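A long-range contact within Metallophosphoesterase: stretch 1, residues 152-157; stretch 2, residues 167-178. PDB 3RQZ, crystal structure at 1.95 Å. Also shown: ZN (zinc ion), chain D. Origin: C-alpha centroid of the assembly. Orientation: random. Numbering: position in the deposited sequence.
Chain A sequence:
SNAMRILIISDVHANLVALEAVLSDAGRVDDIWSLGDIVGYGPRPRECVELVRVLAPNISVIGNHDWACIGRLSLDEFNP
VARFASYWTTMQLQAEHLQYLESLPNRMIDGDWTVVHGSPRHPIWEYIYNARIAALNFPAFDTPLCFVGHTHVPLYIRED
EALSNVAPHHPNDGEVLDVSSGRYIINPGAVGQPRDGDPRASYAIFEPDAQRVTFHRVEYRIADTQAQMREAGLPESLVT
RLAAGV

Stretch 1, residues 152-157: HVPLYI
Stretch 2 (167-178) APHHPNDGEVLD

A single aromatic side chain can organize a contact between two segments that share very little backbone hydrogen bonding, and residues 152-157 with residues 167-178 are a compact example. The first stretch leaves His152 (phi/psi 70/23), whose NE2 binds the zinc ion at 2.3 Å, and extends through Val153 (-132/125), Pro154 (-67/150), Leu155 (-163/148), Tyr156 (-146/144) and Ile157 (-145/137). The leg Pro168 (-68/164), His169 (-103/140), His170 (-101/105) of the second runs antiparallel to it, with CA-CA spacings of 4.8 Å for Leu155-His170, 5.3 Å for Tyr156-His169 and 4.7 Å for Ile157-Pro168. After Pro171 (-69/147) the chain turns at Asn172-Glu175 and returns, bringing in Leu177 (-109/125).

One bridge fixes this register. Tyr156 N donates to His169 O at 3.1 Å, and His169 N donates to Tyr156 O at 2.8 Å, the latter nearly straight at 173°. His169 O also receives a CA-H...O contact from Leu155 CA at 3.3 Å. Pro168 precedes His169 and Pro171 follows two residues later; lacking an amide hydrogen, they contribute shape but no N-H donor.

Tyr156 is the principal bump, covered over 165 Å² of the 636 Å² buried in all. Its chi1 of 64° (p) and chi2 of -95° carry the ring into a slot in the second stretch. His169 CB lies over one face, 3.6 Å from the ring centroid, while Leu177 CD1 lies over the opposite face, 3.9 Å from the centroid; both are CH-pi contacts. His169 (chi1 -58°, m; chi2 -99°) sets its imidazole nearly parallel to the tyrosine, planes at 9°, but slid apart, centroids 4.8 Å apart, so that the rings barely overlap. Leu177 is t, p. At the ring edge, Pro171 CB approaches Tyr156 CE1 to 3.9 Å.

The slot has a polar end. Tyr156 OH donates to Glu175 OE2 at a very short 2.5 Å, the carboxylate being a strong acceptor. Glu175 (-68/129; chi 178°, 159°, -7°) closes a type II turn from Asn172 (-85/171), with Asp173 at -61/122 and Gly174 at 90/-2, a conformation that calls for glycine. Glu175 N bonds Asn172 O at 3.2 Å, and Glu175 OE1 accepts from Asn172 N at 3.0 Å, so the carboxylate joins turn and tyrosine.

Smaller contacts complete the fit. Apolar pairs are Pro154 CB-Pro171 CG (3.8 Å), Leu155 CD1-Pro168 CB (3.5 Å; Leu155 chi 175°, 140°) and Ile157 CB-Pro168 CB (4.0 Å; Ile157 t, t). His170 (chi 176°, -98°) starts away, yet its ring edge returns, CD2 lying 3.5 Å from CG1 of Val153 (t).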

# COMPACT_ATOMS: atom_id res chain seq x y z
N HIS A 152 -2.21 0.04 6.62
CA HIS A 152 -1.62 1.40 6.59
C HIS A 152 -0.64 1.62 7.74
O HIS A 152 -0.38 2.78 8.20
CB HIS A 152 -2.69 2.50 6.60
CG HIS A 152 -3.66 2.44 5.46
ND1 HIS A 152 -4.52 3.48 5.17
CD2 HIS A 152 -3.94 1.46 4.56
CE1 HIS A 152 -5.28 3.14 4.14
NE2 HIS A 152 -4.96 1.92 3.76
N VAL A 153 -0.12 0.52 8.24
CA VAL A 153 0.87 0.58 9.32
C VAL A 153 2.04 -0.33 8.95
O VAL A 153 1.83 -1.52 8.66
CB VAL A 153 0.25 0.20 10.69
CG1 VAL A 153 1.33 0.25 11.85
CG2 VAL A 153 -0.94 1.15 11.06
N PRO A 154 3.27 0.21 8.94
CA PRO A 154 4.36 -0.70 8.64
C PRO A 154 4.53 -1.74 9.75
O PRO A 154 4.23 -1.47 10.91
CB PRO A 154 5.59 0.23 8.50
CG PRO A 154 5.25 1.42 9.31
CD PRO A 154 3.74 1.59 9.19
N LEU A 155 5.01 -2.93 9.37
CA LEU A 155 4.97 -4.09 10.25
C LEU A 155 5.94 -5.14 9.73
O LEU A 155 6.16 -5.25 8.51
CB LEU A 155 3.54 -4.69 10.26
CG LEU A 155 3.27 -5.99 11.03
CD1 LEU A 155 1.91 -5.95 11.77
CD2 LEU A 155 3.32 -7.23 10.12
N TYR A 156 6.54 -5.91 10.64
CA TYR A 156 7.18 -7.15 10.29
C TYR A 156 7.02 -8.17 11.42
O TYR A 156 7.02 -7.83 12.61
CB TYR A 156 8.66 -6.97 9.89
CG TYR A 156 9.61 -6.46 10.97
CD1 TYR A 156 9.89 -5.10 11.09
CD2 TYR A 156 10.23 -7.35 11.86
CE1 TYR A 156 10.75 -4.62 12.07
CE2 TYR A 156 11.12 -6.89 12.85
CZ TYR A 156 11.37 -5.53 12.94
OH TYR A 156 12.21 -5.06 13.90
N ILE A 157 6.85 -9.43 11.04
CA ILE A 157 6.84 -10.53 12.04
C ILE A 157 7.51 -11.76 11.41
O ILE A 157 7.29 -12.03 10.24
CB ILE A 157 5.40 -10.83 12.51
CG1 ILE A 157 5.40 -11.80 13.69
CG2 ILE A 157 4.51 -11.33 11.31
CD1 ILE A 157 4.02 -11.85 14.44
N ALA A 167 4.08 -10.62 19.63
CA ALA A 167 3.57 -9.45 18.91
C ALA A 167 4.44 -9.05 17.68
O ALA A 167 5.68 -9.17 17.74
CB ALA A 167 3.41 -8.26 19.89
N PRO A 168 3.81 -8.60 16.56
CA PRO A 168 4.58 -8.10 15.41
C PRO A 168 5.30 -6.80 15.76
O PRO A 168 4.93 -6.15 16.73
CB PRO A 168 3.53 -7.78 14.34
CG PRO A 168 2.21 -8.06 14.94
CD PRO A 168 2.35 -8.63 16.30
N HIS A 169 6.28 -6.41 14.96
CA HIS A 169 7.11 -5.25 15.26
C HIS A 169 6.65 -4.10 14.39
O HIS A 169 6.34 -4.29 13.23
CB HIS A 169 8.58 -5.56 14.95
CG HIS A 169 9.12 -6.74 15.70
ND1 HIS A 169 9.88 -6.60 16.84
CD2 HIS A 169 9.02 -8.07 15.47
CE1 HIS A 169 10.22 -7.80 17.29
NE2 HIS A 169 9.70 -8.71 16.48
N HIS A 170 6.63 -2.89 14.96
CA HIS A 170 6.38 -1.68 14.21
C HIS A 170 7.73 -1.01 13.97
O HIS A 170 8.30 -0.44 14.89
CB HIS A 170 5.45 -0.74 15.01
CG HIS A 170 5.21 0.59 14.35
ND1 HIS A 170 5.91 1.73 14.70
CD2 HIS A 170 4.35 0.96 13.38
CE1 HIS A 170 5.49 2.75 13.98
NE2 HIS A 170 4.55 2.31 13.16
N PRO A 171 8.26 -1.09 12.74
CA PRO A 171 9.59 -0.52 12.49
C PRO A 171 9.60 1.00 12.56
O PRO A 171 8.60 1.67 12.22
CB PRO A 171 9.91 -0.98 11.05
CG PRO A 171 8.54 -1.14 10.41
CD PRO A 171 7.61 -1.59 11.50
N ASN A 172 10.72 1.54 13.01
CA ASN A 172 10.93 2.99 13.08
C ASN A 172 11.43 3.44 11.73
O ASN A 172 11.81 2.62 10.89
CB ASN A 172 12.02 3.33 14.11
CG ASN A 172 11.78 2.69 15.47
OD1 ASN A 172 12.66 2.01 16.00
ND2 ASN A 172 10.61 2.97 16.08
N ASP A 173 11.50 4.76 11.55
CA ASP A 173 12.10 5.35 10.36
C ASP A 173 13.58 4.95 10.28
O ASP A 173 14.34 5.20 11.21
CB ASP A 173 11.98 6.89 10.39
CG ASP A 173 12.53 7.53 9.14
OD1 ASP A 173 12.37 6.94 8.05
OD2 ASP A 173 13.15 8.61 9.23
N GLY A 174 13.97 4.32 9.17
CA GLY A 174 15.38 3.91 9.00
C GLY A 174 15.74 2.52 9.50
O GLY A 174 16.90 2.09 9.38
N GLU A 175 14.77 1.83 10.08
CA GLU A 175 15.03 0.53 10.68
C GLU A 175 15.35 -0.49 9.60
O GLU A 175 14.62 -0.62 8.60
CB GLU A 175 13.85 0.05 11.53
CG GLU A 175 14.06 -1.35 12.14
CD GLU A 175 13.18 -1.62 13.35
OE1 GLU A 175 12.50 -0.68 13.82
OE2 GLU A 175 13.19 -2.77 13.82
N VAL A 176 16.46 -1.18 9.81
CA VAL A 176 16.94 -2.21 8.90
C VAL A 176 16.55 -3.58 9.43
O VAL A 176 16.88 -3.94 10.57
CB VAL A 176 18.48 -2.16 8.70
CG1 VAL A 176 18.96 -3.33 7.84
CG2 VAL A 176 18.90 -0.84 8.08
N LEU A 177 15.84 -4.34 8.61
CA LEU A 177 15.46 -5.71 8.95
C LEU A 177 16.25 -6.71 8.12
O LEU A 177 16.25 -6.63 6.89
CB LEU A 177 13.97 -5.95 8.74
CG LEU A 177 13.51 -7.38 9.10
CD1 LEU A 177 13.68 -7.71 10.62
CD2 LEU A 177 12.08 -7.64 8.67
N ASP A 178 16.93 -7.62 8.82
CA ASP A 178 17.69 -8.73 8.27
C ASP A 178 16.72 -9.90 8.02
O ASP A 178 16.25 -10.53 8.95
CB ASP A 178 18.78 -9.12 9.31
CG ASP A 178 19.70 -10.25 8.84
OD1 ASP A 178 19.43 -10.91 7.82
OD2 ASP A 178 20.72 -10.50 9.54
ZN ZN D . -5.90 0.98 1.94
O HOH W 1 -8.06 1.06 3.08